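Local coordinates for protein CCMAN5 (Cellulosimicrobium cellulans, PDB 2XSG) that hydrolyses alpha-mannosidic linkages as a family 92 glycoside hydrolase, probably uncapping mannose-6-phosphate on yeast-type glycans with the help of a bound calcium ion, at residues R358-I366 with T668-P679. Sequence-based numbering, arbitrary orientation.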
loop_
_atom_site.group_PDB
_atom_site.type_symbol
_atom_site.label_atom_id
_atom_site.label_comp_id
_atom_site.label_asym_id
_atom_site.label_seq_id
_atom_site.Cartn_x
_atom_site.Cartn_y
_atom_site.Cartn_z
ATOM N N ARG A 358 -8.741 -4.198 2.180
ATOM C CA ARG A 358 -8.854 -5.515 1.522
ATOM C C ARG A 358 -7.507 -6.226 1.312
ATOM O O ARG A 358 -7.476 -7.435 1.065
ATOM C CB ARG A 358 -9.561 -5.411 0.176
ATOM C CG ARG A 358 -11.062 -5.309 0.272
ATOM C CD ARG A 358 -11.723 -5.676 -1.072
ATOM N NE ARG A 358 -13.154 -5.887 -0.910
ATOM C CZ ARG A 358 -14.021 -4.897 -0.742
ATOM N NH1 ARG A 358 -13.595 -3.642 -0.727
ATOM N NH2 ARG A 358 -15.309 -5.160 -0.586
ATOM N N LYS A 359 -6.405 -5.483 1.380
ATOM C CA LYS A 359 -5.091 -6.071 1.086
ATOM C C LYS A 359 -4.686 -7.103 2.147
ATOM O O LYS A 359 -4.044 -8.120 1.823
ATOM C CB LYS A 359 -4.008 -4.982 0.900
ATOM C CG LYS A 359 -3.350 -4.503 2.182
ATOM C CD LYS A 359 -2.277 -3.452 1.924
ATOM C CE LYS A 359 -1.487 -3.208 3.192
ATOM N NZ LYS A 359 -0.821 -1.851 3.218
ATOM N N PHE A 360 -5.071 -6.845 3.401
ATOM C CA PHE A 360 -4.702 -7.710 4.503
ATOM C C PHE A 360 -5.298 -9.098 4.322
ATOM O O PHE A 360 -4.637 -10.096 4.628
ATOM C CB PHE A 360 -5.125 -7.105 5.853
ATOM C CG PHE A 360 -4.418 -5.808 6.176
ATOM C CD1 PHE A 360 -3.134 -5.813 6.700
ATOM C CD2 PHE A 360 -5.029 -4.589 5.927
ATOM C CE1 PHE A 360 -2.461 -4.624 6.978
ATOM C CE2 PHE A 360 -4.368 -3.381 6.226
ATOM C CZ PHE A 360 -3.087 -3.411 6.756
ATOM N N SER A 361 -6.529 -9.169 3.806
ATOM C CA SER A 361 -7.178 -10.460 3.596
ATOM C C SER A 361 -6.358 -11.354 2.657
ATOM O O SER A 361 -6.376 -12.587 2.803
ATOM C CB SER A 361 -8.583 -10.298 3.037
ATOM O OG SER A 361 -9.412 -9.428 3.808
ATOM N N VAL A 362 -5.671 -10.734 1.698
ATOM C CA VAL A 362 -4.792 -11.435 0.744
ATOM C C VAL A 362 -3.449 -11.811 1.378
ATOM O O VAL A 362 -2.983 -12.944 1.229
ATOM C CB VAL A 362 -4.537 -10.589 -0.537
ATOM C CG1 VAL A 362 -3.700 -11.377 -1.572
ATOM C CG2 VAL A 362 -5.861 -10.100 -1.173
ATOM N N ILE A 363 -2.816 -10.859 2.070
ATOM C CA ILE A 363 -1.635 -11.156 2.878
ATOM C C ILE A 363 -1.868 -12.407 3.739
ATOM O O ILE A 363 -0.995 -13.280 3.814
ATOM C CB ILE A 363 -1.203 -9.957 3.773
ATOM C CG1 ILE A 363 -0.681 -8.801 2.921
ATOM C CG2 ILE A 363 -0.109 -10.387 4.757
ATOM C CD1 ILE A 363 -0.491 -7.510 3.719
ATOM N N ALA A 364 -3.046 -12.507 4.352
ATOM C CA ALA A 364 -3.400 -13.702 5.144
ATOM C C ALA A 364 -3.122 -15.032 4.432
ATOM O O ALA A 364 -2.644 -15.974 5.059
ATOM C CB ALA A 364 -4.847 -13.647 5.618
ATOM N N TYR A 365 -3.390 -15.123 3.131
ATOM C CA TYR A 365 -3.150 -16.415 2.469
ATOM C C TYR A 365 -1.777 -16.561 1.796
ATOM O O TYR A 365 -1.409 -17.655 1.349
ATOM C CB TYR A 365 -4.342 -16.872 1.601
ATOM C CG TYR A 365 -4.564 -16.192 0.260
ATOM C CD1 TYR A 365 -3.626 -16.287 -0.759
ATOM C CD2 TYR A 365 -5.768 -15.525 -0.012
ATOM C CE1 TYR A 365 -3.855 -15.696 -2.004
ATOM C CE2 TYR A 365 -6.017 -14.949 -1.246
ATOM C CZ TYR A 365 -5.041 -15.034 -2.244
ATOM O OH TYR A 365 -5.265 -14.462 -3.480
ATOM N N ILE A 366 -1.003 -15.473 1.765
ATOM C CA ILE A 366 0.342 -15.524 1.197
ATOM C C ILE A 366 1.423 -15.667 2.284
ATOM O O ILE A 366 2.355 -16.461 2.124
ATOM C CB ILE A 366 0.599 -14.355 0.219
ATOM C CG1 ILE A 366 -0.202 -14.612 -1.072
ATOM C CG2 ILE A 366 2.099 -14.238 -0.134
ATOM C CD1 ILE A 366 -0.317 -13.439 -1.983
ATOM N N THR A 668 -1.380 -5.625 -4.489
ATOM C CA THR A 668 -1.945 -6.765 -3.775
ATOM C C THR A 668 -3.188 -7.326 -4.476
ATOM O O THR A 668 -3.346 -8.532 -4.577
ATOM C CB THR A 668 -2.274 -6.402 -2.321
ATOM O OG1 THR A 668 -1.112 -5.857 -1.694
ATOM C CG2 THR A 668 -2.695 -7.620 -1.547
ATOM N N MET A 669 -4.056 -6.452 -4.983
ATOM C CA MET A 669 -5.175 -6.924 -5.811
ATOM C C MET A 669 -4.722 -7.631 -7.087
ATOM O O MET A 669 -5.360 -8.589 -7.534
ATOM C CB MET A 669 -6.152 -5.789 -6.120
ATOM C CG MET A 669 -6.706 -5.100 -4.884
ATOM S SD MET A 669 -7.487 -6.176 -3.641
ATOM C CE MET A 669 -6.235 -6.325 -2.374
ATOM N N PHE A 670 -3.627 -7.174 -7.681
ATOM C CA PHE A 670 -3.082 -7.868 -8.853
ATOM C C PHE A 670 -2.643 -9.285 -8.488
ATOM O O PHE A 670 -2.952 -10.243 -9.199
ATOM C CB PHE A 670 -1.907 -7.107 -9.468
ATOM C CG PHE A 670 -1.368 -7.749 -10.722
ATOM C CD1 PHE A 670 -0.493 -8.837 -10.643
ATOM C CD2 PHE A 670 -1.744 -7.280 -11.976
ATOM C CE1 PHE A 670 -0.018 -9.445 -11.805
ATOM C CE2 PHE A 670 -1.265 -7.894 -13.144
ATOM C CZ PHE A 670 -0.397 -8.961 -13.054
ATOM N N VAL A 671 -1.889 -9.415 -7.399
ATOM C CA VAL A 671 -1.496 -10.740 -6.930
ATOM C C VAL A 671 -2.731 -11.631 -6.737
ATOM O O VAL A 671 -2.744 -12.778 -7.177
ATOM C CB VAL A 671 -0.700 -10.638 -5.633
ATOM C CG1 VAL A 671 -0.615 -12.021 -4.923
ATOM C CG2 VAL A 671 0.697 -10.087 -5.928
ATOM N N ALA A 672 -3.754 -11.096 -6.067
ATOM C CA ALA A 672 -4.980 -11.851 -5.775
ATOM C C ALA A 672 -5.681 -12.319 -7.058
ATOM O O ALA A 672 -6.145 -13.474 -7.150
ATOM C CB ALA A 672 -5.930 -11.001 -4.927
ATOM N N ALA A 673 -5.755 -11.423 -8.041
ATOM C CA ALA A 673 -6.353 -11.756 -9.333
ATOM C C ALA A 673 -5.568 -12.882 -10.009
ATOM O O ALA A 673 -6.170 -13.814 -10.556
ATOM C CB ALA A 673 -6.414 -10.533 -10.223
ATOM N N ALA A 674 -4.232 -12.804 -9.920
ATOM C CA ALA A 674 -3.323 -13.785 -10.544
ATOM C C ALA A 674 -3.482 -15.160 -9.931
ATOM O O ALA A 674 -3.533 -16.154 -10.662
ATOM C CB ALA A 674 -1.876 -13.342 -10.451
ATOM N N VAL A 675 -3.550 -15.215 -8.601
ATOM C CA VAL A 675 -3.851 -16.471 -7.898
ATOM C C VAL A 675 -5.274 -16.921 -8.254
ATOM O O VAL A 675 -5.526 -18.114 -8.491
ATOM C CB VAL A 675 -3.691 -16.315 -6.369
ATOM C CG1 VAL A 675 -4.183 -17.577 -5.598
ATOM C CG2 VAL A 675 -2.244 -16.013 -6.026
ATOM N N GLY A 676 -6.191 -15.949 -8.299
ATOM C CA GLY A 676 -7.563 -16.207 -8.662
ATOM C C GLY A 676 -8.520 -16.257 -7.490
ATOM O O GLY A 676 -9.647 -16.750 -7.645
ATOM N N LEU A 677 -8.068 -15.768 -6.328
ATOM C CA LEU A 677 -8.871 -15.734 -5.114
ATOM C C LEU A 677 -8.931 -14.325 -4.556
ATOM O O LEU A 677 -7.907 -13.759 -4.147
ATOM C CB LEU A 677 -8.306 -16.682 -4.047
ATOM C CG LEU A 677 -8.279 -18.167 -4.396
ATOM C CD1 LEU A 677 -7.470 -18.853 -3.324
ATOM C CD2 LEU A 677 -9.682 -18.767 -4.523
ATOM N N PHE A 678 -10.141 -13.774 -4.519
ATOM C CA PHE A 678 -10.333 -12.374 -4.144
ATOM C C PHE A 678 -11.221 -12.217 -2.908
ATOM O O PHE A 678 -12.231 -12.918 -2.777
ATOM C CB PHE A 678 -10.963 -11.622 -5.308
ATOM C CG PHE A 678 -11.089 -10.153 -5.068
ATOM C CD1 PHE A 678 -10.047 -9.296 -5.404
ATOM C CD2 PHE A 678 -12.236 -9.623 -4.506
ATOM C CE1 PHE A 678 -10.146 -7.928 -5.171
ATOM C CE2 PHE A 678 -12.337 -8.260 -4.268
ATOM C CZ PHE A 678 -11.293 -7.410 -4.611
ATOM N N PRO A 679 -10.864 -11.280 -1.999
ATOM C CA PRO A 679 -11.704 -11.121 -0.820
ATOM C C PRO A 679 -12.820 -10.091 -1.041
ATOM O O PRO A 679 -12.662 -8.908 -0.714
ATOM C CB PRO A 679 -10.705 -10.637 0.241
ATOM C CG PRO A 679 -9.734 -9.801 -0.561
ATOM C CD PRO A 679 -9.648 -10.441 -1.928
#
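Tyr365 reaches across from helix 353-366 and sets its hydroxyl on the carbonyl of Leu677, just past the end of helix 665-675. Tyr365 OH donates to Leu677 O at 2.8 Å, onto a lone pair in the carbonyl plane, and that oxygen also lies at the edge of the ring. Chi1 of 75° wedges CG between backbone N and carbonyl carbon, which lays one ring face over Val362 O while CE1 touches Val675 CG1. Phe687 adds an edge-to-face contact. At the other end Arg358 stretches its chain past the Phe678 ring, and NE donates to Pro679 O at 3.1 Å, in the guanidinium plane but bent at hydrogen (137°); NH2 takes the next carbonyl, Val680 O. Between these two bonds Val362 fills the middle: its CB sits 3.6 Å from Thr668 CG2, and CG2 packs against Ala672 CB, Met669 CE and Pro679 CD. Ile366 CD1 meets Val671 CG1 tip to tip. A phenylalanine at Tyr365 would probably leave Leu677 O without this donor and the ring less firmly anchored. Two buried side-chain donors thus satisfy carbonyls around strand 677-678, tying the chain after the Schellman turn at Gly676 to the neighbouring helix of the catalytic domain.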